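Local coordinates for variant surface glycoprotein MITAT 1.1 (Trypanosoma brucei brucei, PDB 5LY9), which forms the dense surface coat of the parasite, which shields it and lets it evade the host immune response by switching among antigenically distinct variants, at the interface of chains A and B. Sequence-based numbering; all coordinates share one arbitrary frame. Chains: chain A/B, Variant surface glycoprotein MITAT 1.1.

Four patches line the elongated two-fold dimer of this N-terminal part of the glycoprotein. Their centres lie about 19 Å apart for contact 3 and contact 1, 21 Å for contact 1 and contact 4, and 13 Å for contact 4 and contact 2; contact 2 and contact 3 span about 47 Å. Helix 62-114 takes part in all, from chain A in contact 1, chain B in contacts 2 and 4, and both in contact 3; helix 24-55 contributes to each. Helix 343-367 of chain A joins at contacts 4 and 2, the loop 149-152 at contact 3. Symmetry repeats every patch with the chains exchanged, holding the two rods along their length.

Contact 1: the interface of chains A and B. Residues chain A 84-85, 88-89; chain B 29, 32-33, 36.
The carboxamide of B:Gln33 is the flat group here, and it meets A:Lys84 with its edge: the main-chain oxygen of A:Lys84 lies close to the amide plane, 11° out of it, on the NE2 side. The bond from B:Gln33 NE2 to A:Lys84 O is 3.0 Å long and fairly straight, 157° at the hydrogen, although the donor is tilted from the plane of the carbonyl it reaches. Beyond CG the glutamine chain is extended (chi2 178°), which carries the amide from helix 24-55 of chain B to the backbone of helix 62-114 of chain A. Its CG methylene also rests 3.4 Å from A:Lys84 O, so aliphatic and polar parts of one side chain meet the same turn.

The lysine returns the contact with its methylenes. A:Lys84 CB packs on the B:Ile36 CG2 methyl at 3.9 Å, the two side chains passing in opposite directions, and CD lies 3.5 Å from B:Gln33 O before the chain bends at chi3. On the other flank B:Leu29 spreads both methyls over A:Ala89, CD1 reaching CA and CD2 reaching CB, each at 3.7 Å. A:Leu88 slides past this leucine in the opposite sense and sets CD2 against the backbone of B:Gly32, 3.9 Å from its CA. Together, the amide bond and small apolar contacts join two long helices in the middle of the dimer.

Contact 2: the interface of chains A and B. Residues chain A 351, 354-355, 358-359; chain B 53, 62, 66, 284-285.
This is a mainly apolar helix-to-helix patch in the homodimer of the variant surface glycoprotein, where helix 343-367 of chain A lies against the start of helix 62-114 and the end of helix 275-285 of chain B, tying the last helix of this N-terminal part of one subunit to its neighbour.

A:Met355 and B:Leu62 carry much of the contact, the methionine hiding 67 Å² of its surface. With CG anti to the backbone N (chi1 -171°), the methionine chain runs outward across B:Thr66 and B:Leu62, meeting both at about a right angle. Its CB sits 3.5 Å from B:Thr66 OG1, and CG is against B:Leu62 CG at 3.9 Å. Farther out, the sulfur SD touches both the B:Thr66 CG2 methyl, at 3.8 Å, and B:Leu285 CD2, at 3.7 Å. A bend at chi3 then brings the terminal methyl, A:Met355 CE, to 3.5 Å from the main-chain oxygen B:Leu284 O.

B:Leu62 divides its branches between two residues of the next turn: CD1 touches A:Ala358 CB at 3.7 Å, and CD2 touches A:Gln359 CG at 3.6 Å, the latter two side chains crossing squarely. B:Thr66 turns its hydroxyl back to its own helix, where OG1 donates to B:Leu62 O; this probably helps to fix the rotation, with CG2 turned toward A:Ser351 O and the methionine sulfur. B:Leu53 borders the patch near A:Glu354. The arrangement anchors the last helix of this N-terminal part across the partner at this end of the dimer.

Contact 3: the interface of chains A and B. Residues chain A 25, 99, 149-152; chain B 93, 96, 100.
B:Arg96, from the long helix 62-114 of this A-type variant surface glycoprotein, reaches across to the loop 149-152 of chain A and hides 93 Å² of its surface. The tight part surrounds its aliphatic stem. CG stands between the backbone N and the carbonyl carbon (chi1 73°) and the chain bends again at chi2, laying CB and CG against A:Ser25, whose OG is 3.2 Å from B:Arg96 CB. A:Ala99 CB closes in on B:Arg96 CB at 3.8 Å, and A:Met149 CG passes B:Arg96 CD at 3.7 Å. The twice-bent methionine also serves B:Tyr100: A:Met149 CB lies over one ring face toward the rim, 3.9 Å from the centroid, while A:Met149 CE packs near CG and CD1 of B:Tyr100. A:Ala99 O comes to the edge of that ring, in plane.

Around the guanidinium the contact is polar and water-bridged. B:Arg96 NH2 donates at its edge to A:Pro150 O over 2.9 Å, with a 162° angle at the hydrogen. A:Thr152 OG1 sits above one guanidinium face instead. Water 1 joins the groups, lying 2.9 Å from B:Arg96 NE and also hydrogen-bonding A:Thr152 OG1 and A:Pro150 O. The loose side is at A:Glu151 and B:Arg93, which hide little surface; B:Arg93 brushes A:Thr152 with its CA and CB.

Contact 4: the interface of chains A and B. Residues chain A 47, 343, 347; chain B 46, 69, 73, 77.
A:Tyr47 has CG anti to its carbonyl carbon (chi1 -83°), and B:Glu46 has CG anti to the backbone N (chi1 -178°) and an extended chain beyond; phenol and carboxylate thereby arrive from opposite directions in the helical dimer core of this A-type variant surface glycoprotein. A:Tyr47 OH donates to B:Glu46 OE2 across 2.6 Å, and the oxygen accepts with its syn lone pair. B:Asn77 ND2 donates to A:Tyr47 OH, 2.9 Å away; this bond is nearly straight, 172° at the hydrogen, and the hydroxyl lies in the amide plane. Ring and amide are turned almost perpendicular.

Water 3 ties the three residues further, sitting 2.9 Å from A:Tyr47 OH and also bonding B:Glu46 OE1 and B:Asn77 OD1. The phenol oxygen thus has a carboxylate, an amide and a water as partners. From the second shell B:Arg69 makes a salt bridge to the glutamate, B:Arg69 NH2 lying 2.8 Å from B:Glu46 OE2 on its anti side. This probably helps to orient the carboxylate and may favour its charged form.

A:Gly347 N lies over the centre of one tyrosine face, from the same chain. At the start of helix 343-367, A:Thr343 OG1 reaches water 2 at 2.7 Å, which links to B:Asn77 O, and A:Thr343 CB packs on B:Asn77 CG.

Contact 1: the interface of chains A and B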
loop_
_atom_site.group_PDB
_atom_site.type_symbol
_atom_site.label_atom_id
_atom_site.label_comp_id
_atom_site.label_asym_id
_atom_site.label_seq_id
_atom_site.Cartn_x
_atom_site.Cartn_y
_atom_site.Cartn_z
ATOM N N LYS A 84 10.041 -4.774 1.632
ATOM C CA LYS A 84 9.393 -5.713 0.740
ATOM C C LYS A 84 8.704 -6.839 1.449
ATOM O O LYS A 84 7.536 -7.133 1.145
ATOM C CB LYS A 84 10.409 -6.305 -0.260
ATOM C CG LYS A 84 9.760 -7.254 -1.288
ATOM C CD LYS A 84 10.815 -7.855 -2.261
ATOM C CE LYS A 84 11.655 -8.901 -1.619
ATOM N NZ LYS A 84 12.712 -9.450 -2.551
ATOM N N THR A 85 9.431 -7.473 2.376
ATOM C CA THR A 85 8.948 -8.692 2.946
ATOM C C THR A 85 7.952 -8.506 4.102
ATOM O O THR A 85 7.131 -9.359 4.273
ATOM C CB THR A 85 10.083 -9.599 3.428
ATOM O OG1 THR A 85 10.772 -8.905 4.440
ATOM C CG2 THR A 85 11.001 -9.903 2.324
ATOM N N LEU A 88 5.756 -3.156 3.762
ATOM C CA LEU A 88 4.771 -2.681 2.805
ATOM C C LEU A 88 3.425 -3.313 3.070
ATOM O O LEU A 88 2.400 -2.627 2.967
ATOM C CB LEU A 88 5.218 -2.980 1.403
ATOM C CG LEU A 88 4.252 -2.760 0.234
ATOM C CD1 LEU A 88 3.926 -1.306 0.101
ATOM C CD2 LEU A 88 4.830 -3.281 -1.031
ATOM N N ALA A 89 3.411 -4.581 3.418
ATOM C CA ALA A 89 2.186 -5.278 3.723
ATOM C C ALA A 89 1.447 -4.566 4.825
ATOM O O ALA A 89 0.201 -4.462 4.808
ATOM C CB ALA A 89 2.435 -6.737 4.098
ATOM N N LEU B 29 -0.159 -5.659 -2.975
ATOM C CA LEU B 29 0.997 -6.106 -2.163
ATOM C C LEU B 29 1.971 -6.890 -3.061
ATOM O O LEU B 29 3.178 -6.568 -3.114
ATOM C CB LEU B 29 0.584 -6.955 -0.952
ATOM C CG LEU B 29 1.727 -7.573 -0.162
ATOM C CD1 LEU B 29 2.767 -6.512 0.289
ATOM C CD2 LEU B 29 1.274 -8.438 1.002
ATOM N N GLY B 32 3.672 -4.461 -5.607
ATOM C CA GLY B 32 4.735 -3.669 -4.951
ATOM C C GLY B 32 5.976 -4.488 -4.553
ATOM O O GLY B 32 7.145 -4.069 -4.729
ATOM N N GLN B 33 5.730 -5.698 -4.115
ATOM C CA GLN B 33 6.850 -6.643 -3.859
ATOM C C GLN B 33 7.661 -6.931 -5.095
ATOM O O GLN B 33 8.883 -6.962 -5.081
ATOM C CB GLN B 33 6.354 -7.887 -3.218
ATOM C CG GLN B 33 5.852 -7.661 -1.773
ATOM C CD GLN B 33 5.322 -8.905 -1.148
ATOM O OE1 GLN B 33 4.721 -9.729 -1.830
ATOM N NE2 GLN B 33 5.556 -9.092 0.171
ATOM N N ILE B 36 9.743 -3.857 -6.055
ATOM C CA ILE B 36 10.963 -3.779 -5.226
ATOM C C ILE B 36 11.939 -4.874 -5.651
ATOM O O ILE B 36 13.145 -4.613 -5.778
ATOM C CB ILE B 36 10.600 -3.852 -3.754
ATOM C CG1 ILE B 36 9.791 -2.574 -3.387
ATOM C CG2 ILE B 36 11.865 -3.943 -2.928
ATOM C CD1 ILE B 36 9.119 -2.651 -2.044
#

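Contact 2: the interface of chains A and B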
loop_
_atom_site.group_PDB
_atom_site.type_symbol
_atom_site.label_atom_id
_atom_site.label_comp_id
_atom_site.label_asym_id
_atom_site.label_seq_id
_atom_site.Cartn_x
_atom_site.Cartn_y
_atom_site.Cartn_z
ATOM N N SER A 351 30.538 5.273 -10.098
ATOM C CA SER A 351 30.911 4.556 -11.326
ATOM C C SER A 351 32.185 5.115 -11.968
ATOM O O SER A 351 33.057 4.370 -12.380
ATOM C CB SER A 351 29.759 4.590 -12.293
ATOM O OG SER A 351 28.574 4.015 -11.729
ATOM N N GLU A 354 35.293 4.313 -9.723
ATOM C CA GLU A 354 35.730 2.901 -9.838
ATOM C C GLU A 354 36.586 2.689 -11.173
ATOM O O GLU A 354 37.539 1.845 -11.230
ATOM C CB GLU A 354 34.588 1.899 -9.772
ATOM C CG GLU A 354 33.830 1.706 -8.423
ATOM C CD GLU A 354 32.615 0.673 -8.463
ATOM O OE1 GLU A 354 32.213 0.154 -9.558
ATOM O OE2 GLU A 354 32.001 0.409 -7.354
ATOM N N MET A 355 36.238 3.389 -12.240
ATOM C CA MET A 355 36.970 3.288 -13.479
ATOM C C MET A 355 38.331 3.912 -13.272
ATOM O O MET A 355 39.358 3.316 -13.613
ATOM C CB MET A 355 36.269 4.014 -14.648
ATOM C CG MET A 355 36.937 3.729 -15.989
ATOM S SD MET A 355 35.989 4.447 -17.341
ATOM C CE MET A 355 36.085 6.137 -16.976
ATOM N N ALA A 358 40.603 1.732 -11.269
ATOM C CA ALA A 358 41.169 0.642 -12.080
ATOM C C ALA A 358 42.282 1.178 -12.960
ATOM O O ALA A 358 43.327 0.525 -13.057
ATOM C CB ALA A 358 40.109 -0.090 -12.919
ATOM N N GLN A 359 42.073 2.335 -13.593
ATOM C CA GLN A 359 43.059 2.902 -14.440
ATOM C C GLN A 359 44.339 3.143 -13.668
ATOM O O GLN A 359 45.438 2.955 -14.215
ATOM C CB GLN A 359 42.577 4.217 -15.083
ATOM C CG GLN A 359 41.482 3.957 -16.112
ATOM C CD GLN A 359 40.775 5.168 -16.722
ATOM O OE1 GLN A 359 40.425 6.156 -16.033
ATOM N NE2 GLN A 359 40.488 5.054 -18.034
ATOM N N LEU B 53 34.938 -5.481 -11.101
ATOM C CA LEU B 53 35.931 -4.427 -11.294
ATOM C C LEU B 53 36.920 -4.297 -10.142
ATOM O O LEU B 53 38.157 -4.147 -10.334
ATOM C CB LEU B 53 35.251 -3.102 -11.519
ATOM C CG LEU B 53 34.582 -3.009 -12.893
ATOM C CD1 LEU B 53 33.786 -1.730 -13.030
ATOM C CD2 LEU B 53 35.579 -3.114 -14.027
ATOM N N LEU B 62 37.268 -2.833 -19.188
ATOM C CA LEU B 62 37.067 -1.784 -18.233
ATOM C C LEU B 62 35.953 -0.851 -18.660
ATOM O O LEU B 62 35.102 -0.519 -17.840
ATOM C CB LEU B 62 38.367 -0.993 -18.017
ATOM C CG LEU B 62 38.246 0.255 -17.118
ATOM C CD1 LEU B 62 37.837 -0.226 -15.775
ATOM C CD2 LEU B 62 39.566 0.995 -16.992
ATOM N N THR B 66 32.411 -0.657 -16.854
ATOM C CA THR B 66 32.088 0.618 -16.150
ATOM C C THR B 66 30.720 1.126 -16.639
ATOM O O THR B 66 29.865 1.573 -15.887
ATOM C CB THR B 66 33.130 1.703 -16.420
ATOM O OG1 THR B 66 34.375 1.280 -15.862
ATOM C CG2 THR B 66 32.753 3.087 -15.864
ATOM N N LEU B 284 30.316 9.101 -18.903
ATOM C CA LEU B 284 31.427 8.349 -18.327
ATOM C C LEU B 284 32.592 8.093 -19.303
ATOM O O LEU B 284 33.727 7.957 -18.869
ATOM C CB LEU B 284 30.930 7.026 -17.833
ATOM C CG LEU B 284 30.025 6.971 -16.626
ATOM C CD1 LEU B 284 29.545 5.566 -16.345
ATOM C CD2 LEU B 284 30.754 7.516 -15.402
ATOM N N LEU B 285 32.314 7.942 -20.602
ATOM C CA LEU B 285 33.307 7.419 -21.525
ATOM C C LEU B 285 33.765 8.396 -22.603
ATOM O O LEU B 285 34.866 8.194 -23.122
ATOM C CB LEU B 285 32.836 6.110 -22.162
ATOM C CG LEU B 285 32.559 4.919 -21.202
ATOM C CD1 LEU B 285 32.139 3.702 -21.998
ATOM C CD2 LEU B 285 33.752 4.560 -20.301
#

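Contact 3: the interface of chains A and B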
loop_
_atom_site.group_PDB
_atom_site.type_symbol
_atom_site.label_atom_id
_atom_site.label_comp_id
_atom_site.label_asym_id
_atom_site.label_seq_id
_atom_site.Cartn_x
_atom_site.Cartn_y
_atom_site.Cartn_z
ATOM N N SER A 25 -5.260 6.171 4.265
ATOM C CA SER A 25 -4.581 5.771 3.020
ATOM C C SER A 25 -3.458 6.701 2.699
ATOM O O SER A 25 -2.309 6.285 2.394
ATOM C CB SER A 25 -5.541 5.626 1.851
ATOM O OG SER A 25 -6.484 4.618 2.230
ATOM N N ALA A 99 -10.235 1.685 4.783
ATOM C CA ALA A 99 -11.120 1.973 3.700
ATOM C C ALA A 99 -12.321 1.036 3.698
ATOM O O ALA A 99 -13.446 1.450 3.468
ATOM C CB ALA A 99 -10.366 1.908 2.399
ATOM N N MET A 149 -14.545 9.349 -0.085
ATOM C CA MET A 149 -13.164 9.053 0.161
ATOM C C MET A 149 -12.336 10.049 -0.617
ATOM O O MET A 149 -12.575 10.246 -1.825
ATOM C CB MET A 149 -12.819 7.617 -0.306
ATOM C CG MET A 149 -11.350 7.196 -0.185
ATOM S SD MET A 149 -10.822 7.007 1.499
ATOM C CE MET A 149 -11.493 5.373 1.855
ATOM N N PRO A 150 -11.309 10.699 0.038
ATOM C CA PRO A 150 -10.590 11.718 -0.718
ATOM C C PRO A 150 -9.509 11.108 -1.619
ATOM O O PRO A 150 -9.195 9.918 -1.507
ATOM C CB PRO A 150 -9.931 12.578 0.357
ATOM C CG PRO A 150 -9.699 11.569 1.425
ATOM C CD PRO A 150 -10.986 10.762 1.452
ATOM N N GLU A 151 -8.966 11.931 -2.486
ATOM C CA GLU A 151 -7.800 11.549 -3.276
ATOM C C GLU A 151 -6.675 11.079 -2.374
ATOM O O GLU A 151 -6.444 11.625 -1.284
ATOM C CB GLU A 151 -7.312 12.745 -4.101
ATOM C CG GLU A 151 -6.087 12.483 -4.958
ATOM C CD GLU A 151 -5.497 13.765 -5.598
ATOM O OE1 GLU A 151 -5.929 14.890 -5.237
ATOM O OE2 GLU A 151 -4.619 13.632 -6.482
ATOM N N THR A 152 -5.949 10.048 -2.818
ATOM C CA THR A 152 -4.832 9.542 -2.048
ATOM C C THR A 152 -3.631 10.439 -2.355
ATOM O O THR A 152 -3.138 10.506 -3.522
ATOM C CB THR A 152 -4.493 8.138 -2.504
ATOM O OG1 THR A 152 -5.586 7.293 -2.260
ATOM C CG2 THR A 152 -3.344 7.607 -1.767
ATOM N N ARG B 93 -3.678 3.669 -3.652
ATOM C CA ARG B 93 -4.927 4.155 -4.226
ATOM C C ARG B 93 -5.872 3.019 -4.657
ATOM O O ARG B 93 -7.051 3.028 -4.321
ATOM C CB ARG B 93 -4.612 5.110 -5.373
ATOM C CG ARG B 93 -5.876 5.687 -6.039
ATOM C CD ARG B 93 -5.630 6.362 -7.366
ATOM N NE ARG B 93 -6.818 6.931 -7.932
ATOM C CZ ARG B 93 -6.955 7.372 -9.171
ATOM N NH1 ARG B 93 -5.936 7.389 -10.012
ATOM N NH2 ARG B 93 -8.138 7.921 -9.538
ATOM N N ARG B 96 -7.139 0.831 -1.696
ATOM C CA ARG B 96 -8.137 1.496 -0.845
ATOM C C ARG B 96 -9.412 1.784 -1.604
ATOM O O ARG B 96 -10.510 1.782 -1.019
ATOM C CB ARG B 96 -7.623 2.688 -0.087
ATOM C CG ARG B 96 -7.382 3.912 -0.950
ATOM C CD ARG B 96 -8.658 4.802 -0.947
ATOM N NE ARG B 96 -8.495 6.109 -1.570
ATOM C CZ ARG B 96 -8.592 6.393 -2.882
ATOM N NH1 ARG B 96 -8.707 5.451 -3.798
ATOM N NH2 ARG B 96 -8.667 7.645 -3.301
ATOM N N TYR B 100 -12.884 0.376 -0.259
ATOM C CA TYR B 100 -13.950 1.316 0.084
ATOM C C TYR B 100 -15.255 0.883 -0.582
ATOM O O TYR B 100 -16.312 0.773 0.043
ATOM C CB TYR B 100 -13.560 2.715 -0.393
ATOM C CG TYR B 100 -14.574 3.784 0.003
ATOM C CD1 TYR B 100 -15.000 3.929 1.346
ATOM C CD2 TYR B 100 -15.080 4.653 -0.940
ATOM C CE1 TYR B 100 -15.887 4.911 1.721
ATOM C CE2 TYR B 100 -15.971 5.659 -0.583
ATOM C CZ TYR B 100 -16.376 5.785 0.741
ATOM O OH TYR B 100 -17.266 6.781 1.022
HETATM O O HOH W 1 -7.403 8.313 -0.097
#

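Contact 4: the interface of chains A and B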
loop_
_atom_site.group_PDB
_atom_site.type_symbol
_atom_site.label_atom_id
_atom_site.label_comp_id
_atom_site.label_asym_id
_atom_site.label_seq_id
_atom_site.Cartn_x
_atom_site.Cartn_y
_atom_site.Cartn_z
ATOM N N TYR A 47 27.109 5.287 -0.684
ATOM C CA TYR A 47 27.769 5.806 -1.882
ATOM C C TYR A 47 28.887 6.814 -1.536
ATOM O O TYR A 47 29.967 6.776 -2.092
ATOM C CB TYR A 47 26.782 6.423 -2.839
ATOM C CG TYR A 47 26.055 5.508 -3.779
ATOM C CD1 TYR A 47 26.727 4.562 -4.515
ATOM C CD2 TYR A 47 24.718 5.683 -4.066
ATOM C CE1 TYR A 47 26.067 3.695 -5.402
ATOM C CE2 TYR A 47 24.071 4.847 -4.975
ATOM C CZ TYR A 47 24.752 3.867 -5.643
ATOM O OH TYR A 47 24.150 3.090 -6.617
ATOM N N THR A 343 20.621 9.964 -5.190
ATOM C CA THR A 343 21.219 8.662 -5.379
ATOM C C THR A 343 21.666 8.374 -6.784
ATOM O O THR A 343 22.632 7.682 -6.975
ATOM C CB THR A 343 20.343 7.481 -4.909
ATOM O OG1 THR A 343 19.122 7.531 -5.595
ATOM C CG2 THR A 343 20.062 7.595 -3.414
ATOM N N GLY A 347 25.506 7.465 -7.610
ATOM C CA GLY A 347 25.809 6.288 -8.425
ATOM C C GLY A 347 26.705 6.580 -9.635
ATOM O O GLY A 347 27.652 5.825 -9.910
ATOM N N GLU B 46 24.273 -4.176 -10.441
ATOM C CA GLU B 46 25.181 -3.137 -10.115
ATOM C C GLU B 46 26.344 -3.627 -9.214
ATOM O O GLU B 46 27.525 -3.395 -9.473
ATOM C CB GLU B 46 24.456 -1.985 -9.396
ATOM C CG GLU B 46 25.392 -0.788 -9.055
ATOM C CD GLU B 46 24.788 0.254 -8.097
ATOM O OE1 GLU B 46 23.627 0.072 -7.683
ATOM O OE2 GLU B 46 25.498 1.248 -7.755
ATOM N N ARG B 69 27.901 -1.071 -15.215
ATOM C CA ARG B 69 27.789 -0.768 -13.789
ATOM C C ARG B 69 27.040 0.516 -13.578
ATOM O O ARG B 69 26.114 0.573 -12.765
ATOM C CB ARG B 69 29.212 -0.683 -13.190
ATOM C CG ARG B 69 29.228 -0.386 -11.701
ATOM C CD ARG B 69 29.654 1.034 -11.242
ATOM N NE ARG B 69 29.567 0.929 -9.791
ATOM C CZ ARG B 69 28.516 1.229 -8.939
ATOM N NH1 ARG B 69 28.510 0.658 -7.648
ATOM N NH2 ARG B 69 27.637 2.270 -9.172
ATOM N N ALA B 73 23.236 1.014 -11.973
ATOM C CA ALA B 73 23.070 1.986 -10.866
ATOM C C ALA B 73 21.998 3.012 -11.190
ATOM O O ALA B 73 21.123 3.230 -10.406
ATOM C CB ALA B 73 24.368 2.679 -10.543
ATOM N N ASN B 77 18.565 3.003 -8.948
ATOM C CA ASN B 77 18.363 4.245 -8.129
ATOM C C ASN B 77 17.158 5.079 -8.618
ATOM O O ASN B 77 16.292 5.476 -7.823
ATOM C CB ASN B 77 19.619 5.075 -8.110
ATOM C CG ASN B 77 20.777 4.375 -7.397
ATOM O OD1 ASN B 77 20.577 3.728 -6.372
ATOM N ND2 ASN B 77 22.007 4.532 -7.930
HETATM O O HOH W 2 17.033 5.839 -5.210
HETATM O O HOH W 3 22.092 1.154 -5.820
#